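Local coordinates for glycosyl transferase family 9 (Veillonella parvula, PDB 3TOV), which probably transfers a sugar, such as a heptose, from a nucleotide-activated sugar donor to an acceptor, as other family 9 glycosyltransferases of the GT-B fold do, at residues A[9-14]-A[90-95]; A[38-43]-A[58-63]. All coordinates share one frame; numbering follows the deposited sequence.

In the fold
Both contacts lie in the six-stranded parallel sheet of the N-terminal domain, one of the two Rossmann-like halves expected of a GT-B glycosyltransferase. Strand order is 61-65, 40-46, 10-14, 92-95, 113-116, 128-129, so contact 1 joins the two central strands and contact 2 joins strand 40-46 to the edge strand 61-65. Their centres are about 9 Å apart, and their strands 10-14 and 40-46 are neighbours in the sheet, with Ile11 N 2.7 Å from His40 O, a probable hydrogen bond. Along the chain, 38-43 and 58-63 both fall between 9-14 and 90-95. Helix 70-87 touches both. Together they tie four strands into one half, which in GT-B enzymes faces the other across the probable substrate cleft.

Contact 1: residues A[9-14]-A[90-95]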
loop_
_atom_site.group_PDB
_atom_site.type_symbol
_atom_site.label_atom_id
_atom_site.label_comp_id
_atom_site.label_asym_id
_atom_site.label_seq_id
_atom_site.Cartn_x
_atom_site.Cartn_y
_atom_site.Cartn_z
ATOM N N LYS A 9 -2.872 -18.108 -21.769
ATOM C CA LYS A 9 -3.751 -18.831 -20.853
ATOM C C LYS A 9 -4.741 -17.899 -20.134
ATOM O O LYS A 9 -4.491 -16.704 -19.991
ATOM C CB LYS A 9 -2.918 -19.604 -19.812
ATOM C CG LYS A 9 -1.789 -20.456 -20.368
ATOM C CD LYS A 9 -2.313 -21.466 -21.361
ATOM C CE LYS A 9 -1.535 -22.766 -21.288
ATOM N NZ LYS A 9 -1.582 -23.314 -19.900
ATOM N N ARG A 10 -5.863 -18.454 -19.688
ATOM C CA ARG A 10 -6.774 -17.723 -18.818
ATOM C C ARG A 10 -6.372 -17.984 -17.387
ATOM O O ARG A 10 -6.324 -19.134 -16.954
ATOM C CB ARG A 10 -8.219 -18.168 -19.017
ATOM C CG ARG A 10 -8.804 -17.767 -20.350
ATOM C CD ARG A 10 -10.311 -17.958 -20.384
ATOM N NE ARG A 10 -10.991 -16.689 -20.624
ATOM C CZ ARG A 10 -11.663 -16.017 -19.697
ATOM N NH1 ARG A 10 -11.758 -16.505 -18.463
ATOM N NH2 ARG A 10 -12.242 -14.861 -20.011
ATOM N N ILE A 11 -6.104 -16.914 -16.650
ATOM C CA ILE A 11 -5.538 -17.042 -15.317
ATOM C C ILE A 11 -6.329 -16.259 -14.277
ATOM O O ILE A 11 -6.756 -15.133 -14.525
ATOM C CB ILE A 11 -4.091 -16.541 -15.312
ATOM C CG1 ILE A 11 -3.307 -17.187 -16.451
ATOM C CG2 ILE A 11 -3.425 -16.846 -13.999
ATOM C CD1 ILE A 11 -2.023 -16.473 -16.761
ATOM N N VAL A 12 -6.531 -16.858 -13.111
ATOM C CA VAL A 12 -7.134 -16.127 -12.006
ATOM C C VAL A 12 -6.157 -15.916 -10.836
ATOM O O VAL A 12 -5.421 -16.821 -10.440
ATOM C CB VAL A 12 -8.423 -16.801 -11.512
ATOM C CG1 VAL A 12 -8.883 -16.181 -10.205
ATOM C CG2 VAL A 12 -9.492 -16.663 -12.549
ATOM N N VAL A 13 -6.149 -14.704 -10.295
ATOM C CA VAL A 13 -5.349 -14.413 -9.120
ATOM C C VAL A 13 -6.290 -14.109 -7.965
ATOM O O VAL A 13 -7.200 -13.300 -8.088
ATOM C CB VAL A 13 -4.396 -13.231 -9.367
ATOM C CG1 VAL A 13 -3.451 -13.013 -8.170
ATOM C CG2 VAL A 13 -3.607 -13.480 -10.632
ATOM N N THR A 14 -6.073 -14.780 -6.847
ATOM C CA THR A 14 -6.922 -14.607 -5.698
ATOM C C THR A 14 -6.122 -13.984 -4.570
ATOM O O THR A 14 -5.190 -14.598 -4.051
ATOM C CB THR A 14 -7.454 -15.945 -5.235
ATOM O OG1 THR A 14 -6.359 -16.753 -4.786
ATOM C CG2 THR A 14 -8.116 -16.631 -6.383
ATOM N N THR A 90 -10.919 -21.317 -17.113
ATOM C CA THR A 90 -9.690 -20.927 -16.434
ATOM C C THR A 90 -8.610 -22.017 -16.449
ATOM O O THR A 90 -8.834 -23.130 -15.988
ATOM C CB THR A 90 -10.005 -20.547 -14.977
ATOM O OG1 THR A 90 -10.875 -19.402 -14.956
ATOM C CG2 THR A 90 -8.725 -20.253 -14.225
ATOM N N ASP A 91 -7.434 -21.681 -16.970
ATOM C CA ASP A 91 -6.350 -22.655 -17.145
ATOM C C ASP A 91 -5.534 -22.841 -15.867
ATOM O O ASP A 91 -5.324 -23.968 -15.402
ATOM C CB ASP A 91 -5.423 -22.207 -18.279
ATOM C CG ASP A 91 -6.151 -22.053 -19.602
ATOM O OD1 ASP A 91 -6.957 -22.951 -19.934
ATOM O OD2 ASP A 91 -5.927 -21.036 -20.302
ATOM N N ILE A 92 -5.087 -21.715 -15.317
ATOM C CA ILE A 92 -4.275 -21.668 -14.113
ATOM C C ILE A 92 -4.895 -20.768 -13.056
ATOM O O ILE A 92 -5.267 -19.626 -13.338
ATOM C CB ILE A 92 -2.907 -21.047 -14.418
ATOM C CG1 ILE A 92 -2.150 -21.876 -15.451
ATOM C CG2 ILE A 92 -2.090 -20.876 -13.141
ATOM C CD1 ILE A 92 -1.244 -21.041 -16.316
ATOM N N VAL A 93 -4.988 -21.273 -11.831
ATOM C CA VAL A 93 -5.290 -20.421 -10.685
ATOM C C VAL A 93 -4.084 -20.279 -9.740
ATOM O O VAL A 93 -3.466 -21.264 -9.342
ATOM C CB VAL A 93 -6.518 -20.918 -9.910
ATOM C CG1 VAL A 93 -6.409 -20.534 -8.433
ATOM C CG2 VAL A 93 -7.786 -20.356 -10.532
ATOM N N ILE A 94 -3.763 -19.037 -9.396
ATOM C CA ILE A 94 -2.661 -18.724 -8.500
ATOM C C ILE A 94 -3.203 -18.116 -7.210
ATOM O O ILE A 94 -3.793 -17.045 -7.241
ATOM C CB ILE A 94 -1.733 -17.691 -9.151
ATOM C CG1 ILE A 94 -1.337 -18.155 -10.549
ATOM C CG2 ILE A 94 -0.519 -17.431 -8.280
ATOM C CD1 ILE A 94 -0.199 -17.392 -11.156
ATOM N N ASN A 95 -3.017 -18.787 -6.078
ATOM C CA ASN A 95 -3.486 -18.235 -4.805
ATOM C C ASN A 95 -2.345 -17.573 -4.032
ATOM O O ASN A 95 -1.339 -18.221 -3.737
ATOM C CB ASN A 95 -4.173 -19.304 -3.944
ATOM C CG ASN A 95 -4.687 -18.745 -2.622
ATOM O OD1 ASN A 95 -4.918 -17.545 -2.492
ATOM N ND2 ASN A 95 -4.868 -19.616 -1.637
#
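Strand 10-14 runs parallel to strand 92-95, their axes 4.9 Å apart and 16° askew, and the pair is buried from Ile11 to Thr14. Val12 N lies nearly on the line of the Ile92 C=O bond and donates to its oxygen, and Val12 O receives Ile94 N at 3.0 Å in an almost straight bond. Val12 is thus gripped through both N-H and carbonyl; Thr14 N bonding to Ile94 O does the same for Ile94. On one face Ile11 sends CG2, anti to its backbone N, to 4.2 Å from Ile94 CG1, and the same methyl meets Ile92 CB. On the other, Val12 CB rests 3.7 Å from Val93 CG2, while Val12 CG2 leans on the Thr90 side chain and crosses it at about a right angle. These are the two middle strands of a Rossmann-like parallel sheet, as in the GT-B fold, with strands 40-46 and 61-65 between them along the chain; helix 70-87 covers Val12 and Thr90, helix 100-109 covers Thr14 and Val93. The beginning of the pair, at Lys9, Arg10 and Asp91, is only partly buried. There Asp91, its CG beside its own backbone N (chi1 -59°), reaches back so that OD2 accepts Arg10 N at 2.7 Å, the donor standing 34° out of the carboxylate plane. Arg10 O takes two donors, Asp91 N at 2.8 Å and the longer Ile92 N. An alanine in place of Asp91 would remove the acceptor of Arg10 N and would probably leave the start of the strand less firmly held. Lys9 bends at three torsions across Asp91, its CB 3.4 Å from OD2, while NZ stays 4.9 Å from that oxygen. The Arg10 guanidinium packs on the His40 ring, and its side chain also touches Lys87.

Contact 2: residues A[38-43]-A[58-63]; sequences HSHITY and NIDELI
The edge of the N-terminal Rossmann-like sheet is built here, where strand 40-46 pairs in parallel with edge strand 61-65. Tyr43 carries the regular part of the ladder: its N-H bonds to Glu61 O at 2.8 Å, and its carbonyl accepts Ile63 N in a nearly straight bond. One step back, Ile41 O accepts Asp60 N and, weakly, Glu61 N. Ahead of the ladder a carboxylate takes over from the backbone. Asp60, with CG anti to its carbonyl carbon (chi1 -62°), turns OD2 so that its anti lone pair receives Ile41 N at 2.5 Å, the N-H aimed almost straight at it. The same oxygen forms a salt bridge with Arg33, which would tend to keep the carboxylate ionised. A water lies between Ser39 O and, at a longer, weak distance, Asp60 OD1.

His40, its CG anti to the backbone N, brings its ring under Asp60: the CB lies over one ring face, 3.9 Å from the His40 centroid in a CH-pi contact, with ring and carboxylate planes 25° apart. Glu61 OE2 meets the ring at its edge, in plane, 3.6 Å from His40 NE2. On the face of Tyr43 and Leu62 the contact is mainly apolar. Ile59 reaches CD1 to 3.3 Å from Tyr43 CB and on to the start of the ring, obliquely, and Leu62 runs alongside Tyr43 with CD1 4.0 Å from CB. The Tyr43 hydroxyl is held beyond by Thr25.

Helix 26-35 packs on Ile41, Tyr43 and Ile59 through Leu32, Arg33 and Leu29, helix 70-87 backs Thr42, Glu61 and Ile63 on the other face, and strand 10-14 continues the sheet beyond strand 40-46.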
loop_
_atom_site.group_PDB
_atom_site.type_symbol
_atom_site.label_atom_id
_atom_site.label_comp_id
_atom_site.label_asym_id
_atom_site.label_seq_id
_atom_site.Cartn_x
_atom_site.Cartn_y
_atom_site.Cartn_z
ATOM N N HIS A 38 -0.085 -12.367 -23.662
ATOM C CA HIS A 38 -1.309 -12.685 -24.375
ATOM C C HIS A 38 -2.345 -13.301 -23.460
ATOM O O HIS A 38 -3.540 -13.260 -23.746
ATOM C CB HIS A 38 -1.010 -13.633 -25.530
ATOM C CG HIS A 38 0.104 -13.169 -26.413
ATOM N ND1 HIS A 38 1.279 -13.873 -26.559
ATOM C CD2 HIS A 38 0.228 -12.065 -27.187
ATOM C CE1 HIS A 38 2.074 -13.232 -27.397
ATOM N NE2 HIS A 38 1.461 -12.129 -27.789
ATOM N N SER A 39 -1.882 -13.873 -22.357
ATOM C CA SER A 39 -2.771 -14.512 -21.401
ATOM C C SER A 39 -3.925 -13.595 -21.021
ATOM O O SER A 39 -3.780 -12.378 -20.985
ATOM C CB SER A 39 -1.995 -14.900 -20.147
ATOM O OG SER A 39 -0.788 -15.555 -20.490
ATOM N N HIS A 40 -5.079 -14.188 -20.755
ATOM C CA HIS A 40 -6.173 -13.442 -20.166
ATOM C C HIS A 40 -6.101 -13.547 -18.647
ATOM O O HIS A 40 -6.136 -14.643 -18.074
ATOM C CB HIS A 40 -7.529 -13.943 -20.658
ATOM C CG HIS A 40 -8.684 -13.271 -19.984
ATOM N ND1 HIS A 40 -9.099 -13.609 -18.713
ATOM C CD2 HIS A 40 -9.486 -12.259 -20.391
ATOM C CE1 HIS A 40 -10.116 -12.839 -18.371
ATOM N NE2 HIS A 40 -10.372 -12.016 -19.373
ATOM N N ILE A 41 -6.009 -12.401 -17.993
ATOM C CA ILE A 41 -5.757 -12.392 -16.565
ATOM C C ILE A 41 -6.907 -11.750 -15.832
ATOM O O ILE A 41 -7.396 -10.704 -16.247
ATOM C CB ILE A 41 -4.471 -11.626 -16.233
ATOM C CG1 ILE A 41 -3.259 -12.341 -16.842
ATOM C CG2 ILE A 41 -4.331 -11.499 -14.740
ATOM C CD1 ILE A 41 -1.967 -11.536 -16.849
ATOM N N THR A 42 -7.338 -12.373 -14.741
ATOM C CA THR A 42 -8.396 -11.794 -13.930
ATOM C C THR A 42 -8.041 -11.798 -12.436
ATOM O O THR A 42 -7.524 -12.790 -11.914
ATOM C CB THR A 42 -9.778 -12.447 -14.221
ATOM O OG1 THR A 42 -10.388 -12.860 -12.997
ATOM C CG2 THR A 42 -9.633 -13.650 -15.156
ATOM N N TYR A 43 -8.310 -10.664 -11.777
ATOM C CA TYR A 43 -7.989 -10.431 -10.364
ATOM C C TYR A 43 -9.224 -10.472 -9.480
ATOM O O TYR A 43 -10.304 -10.073 -9.892
ATOM C CB TYR A 43 -7.379 -9.050 -10.209
ATOM C CG TYR A 43 -6.541 -8.840 -8.954
ATOM C CD1 TYR A 43 -5.159 -8.831 -9.030
ATOM C CD2 TYR A 43 -7.129 -8.615 -7.709
ATOM C CE1 TYR A 43 -4.378 -8.626 -7.921
ATOM C CE2 TYR A 43 -6.352 -8.411 -6.583
ATOM C CZ TYR A 43 -4.967 -8.416 -6.702
ATOM O OH TYR A 43 -4.137 -8.216 -5.619
ATOM N N ASN A 58 -2.334 -4.063 -16.375
ATOM C CA ASN A 58 -1.958 -5.464 -16.415
ATOM C C ASN A 58 -3.129 -6.457 -16.363
ATOM O O ASN A 58 -2.985 -7.631 -16.734
ATOM C CB ASN A 58 -0.934 -5.751 -15.316
ATOM C CG ASN A 58 0.334 -4.936 -15.487
ATOM O OD1 ASN A 58 1.207 -5.289 -16.280
ATOM N ND2 ASN A 58 0.440 -3.836 -14.747
ATOM N N ILE A 59 -4.293 -5.985 -15.928
ATOM C CA ILE A 59 -5.449 -6.865 -15.774
ATOM C C ILE A 59 -6.512 -6.718 -16.874
ATOM O O ILE A 59 -6.627 -5.669 -17.514
ATOM C CB ILE A 59 -6.065 -6.690 -14.394
ATOM C CG1 ILE A 59 -5.034 -7.078 -13.351
ATOM C CG2 ILE A 59 -7.291 -7.564 -14.236
ATOM C CD1 ILE A 59 -5.541 -6.962 -11.959
ATOM N N ASP A 60 -7.264 -7.791 -17.099
ATOM C CA ASP A 60 -8.308 -7.813 -18.118
ATOM C C ASP A 60 -9.656 -7.739 -17.443
ATOM O O ASP A 60 -10.626 -7.252 -18.021
ATOM C CB ASP A 60 -8.273 -9.123 -18.912
ATOM C CG ASP A 60 -6.980 -9.326 -19.653
ATOM O OD1 ASP A 60 -6.605 -8.443 -20.451
ATOM O OD2 ASP A 60 -6.342 -10.377 -19.428
ATOM N N GLU A 61 -9.712 -8.251 -16.220
ATOM C CA GLU A 61 -10.979 -8.483 -15.558
ATOM C C GLU A 61 -10.756 -8.526 -14.061
ATOM O O GLU A 61 -9.937 -9.298 -13.567
ATOM C CB GLU A 61 -11.588 -9.804 -16.032
ATOM C CG GLU A 61 -13.108 -9.809 -16.093
ATOM C CD GLU A 61 -13.644 -9.654 -17.516
ATOM O OE1 GLU A 61 -14.235 -8.595 -17.825
ATOM O OE2 GLU A 61 -13.485 -10.595 -18.328
ATOM N N LEU A 62 -11.508 -7.688 -13.353
ATOM C CA LEU A 62 -11.441 -7.558 -11.905
ATOM C C LEU A 62 -12.806 -7.870 -11.295
ATOM O O LEU A 62 -13.819 -7.267 -11.670
ATOM C CB LEU A 62 -11.024 -6.129 -11.551
ATOM C CG LEU A 62 -11.140 -5.632 -10.113
ATOM C CD1 LEU A 62 -10.328 -6.517 -9.237
ATOM C CD2 LEU A 62 -10.651 -4.215 -10.028
ATOM N N ILE A 63 -12.837 -8.819 -10.364
ATOM C CA ILE A 63 -14.090 -9.239 -9.737
ATOM C C ILE A 63 -13.964 -9.174 -8.216
ATOM O O ILE A 63 -13.010 -9.719 -7.648
ATOM C CB ILE A 63 -14.532 -10.666 -10.200
ATOM C CG1 ILE A 63 -14.416 -11.679 -9.072
ATOM C CG2 ILE A 63 -13.744 -11.149 -11.433
ATOM C CD1 ILE A 63 -14.845 -13.054 -9.505
HETATM O O HOH W 1 -5.544 -10.564 -22.833
#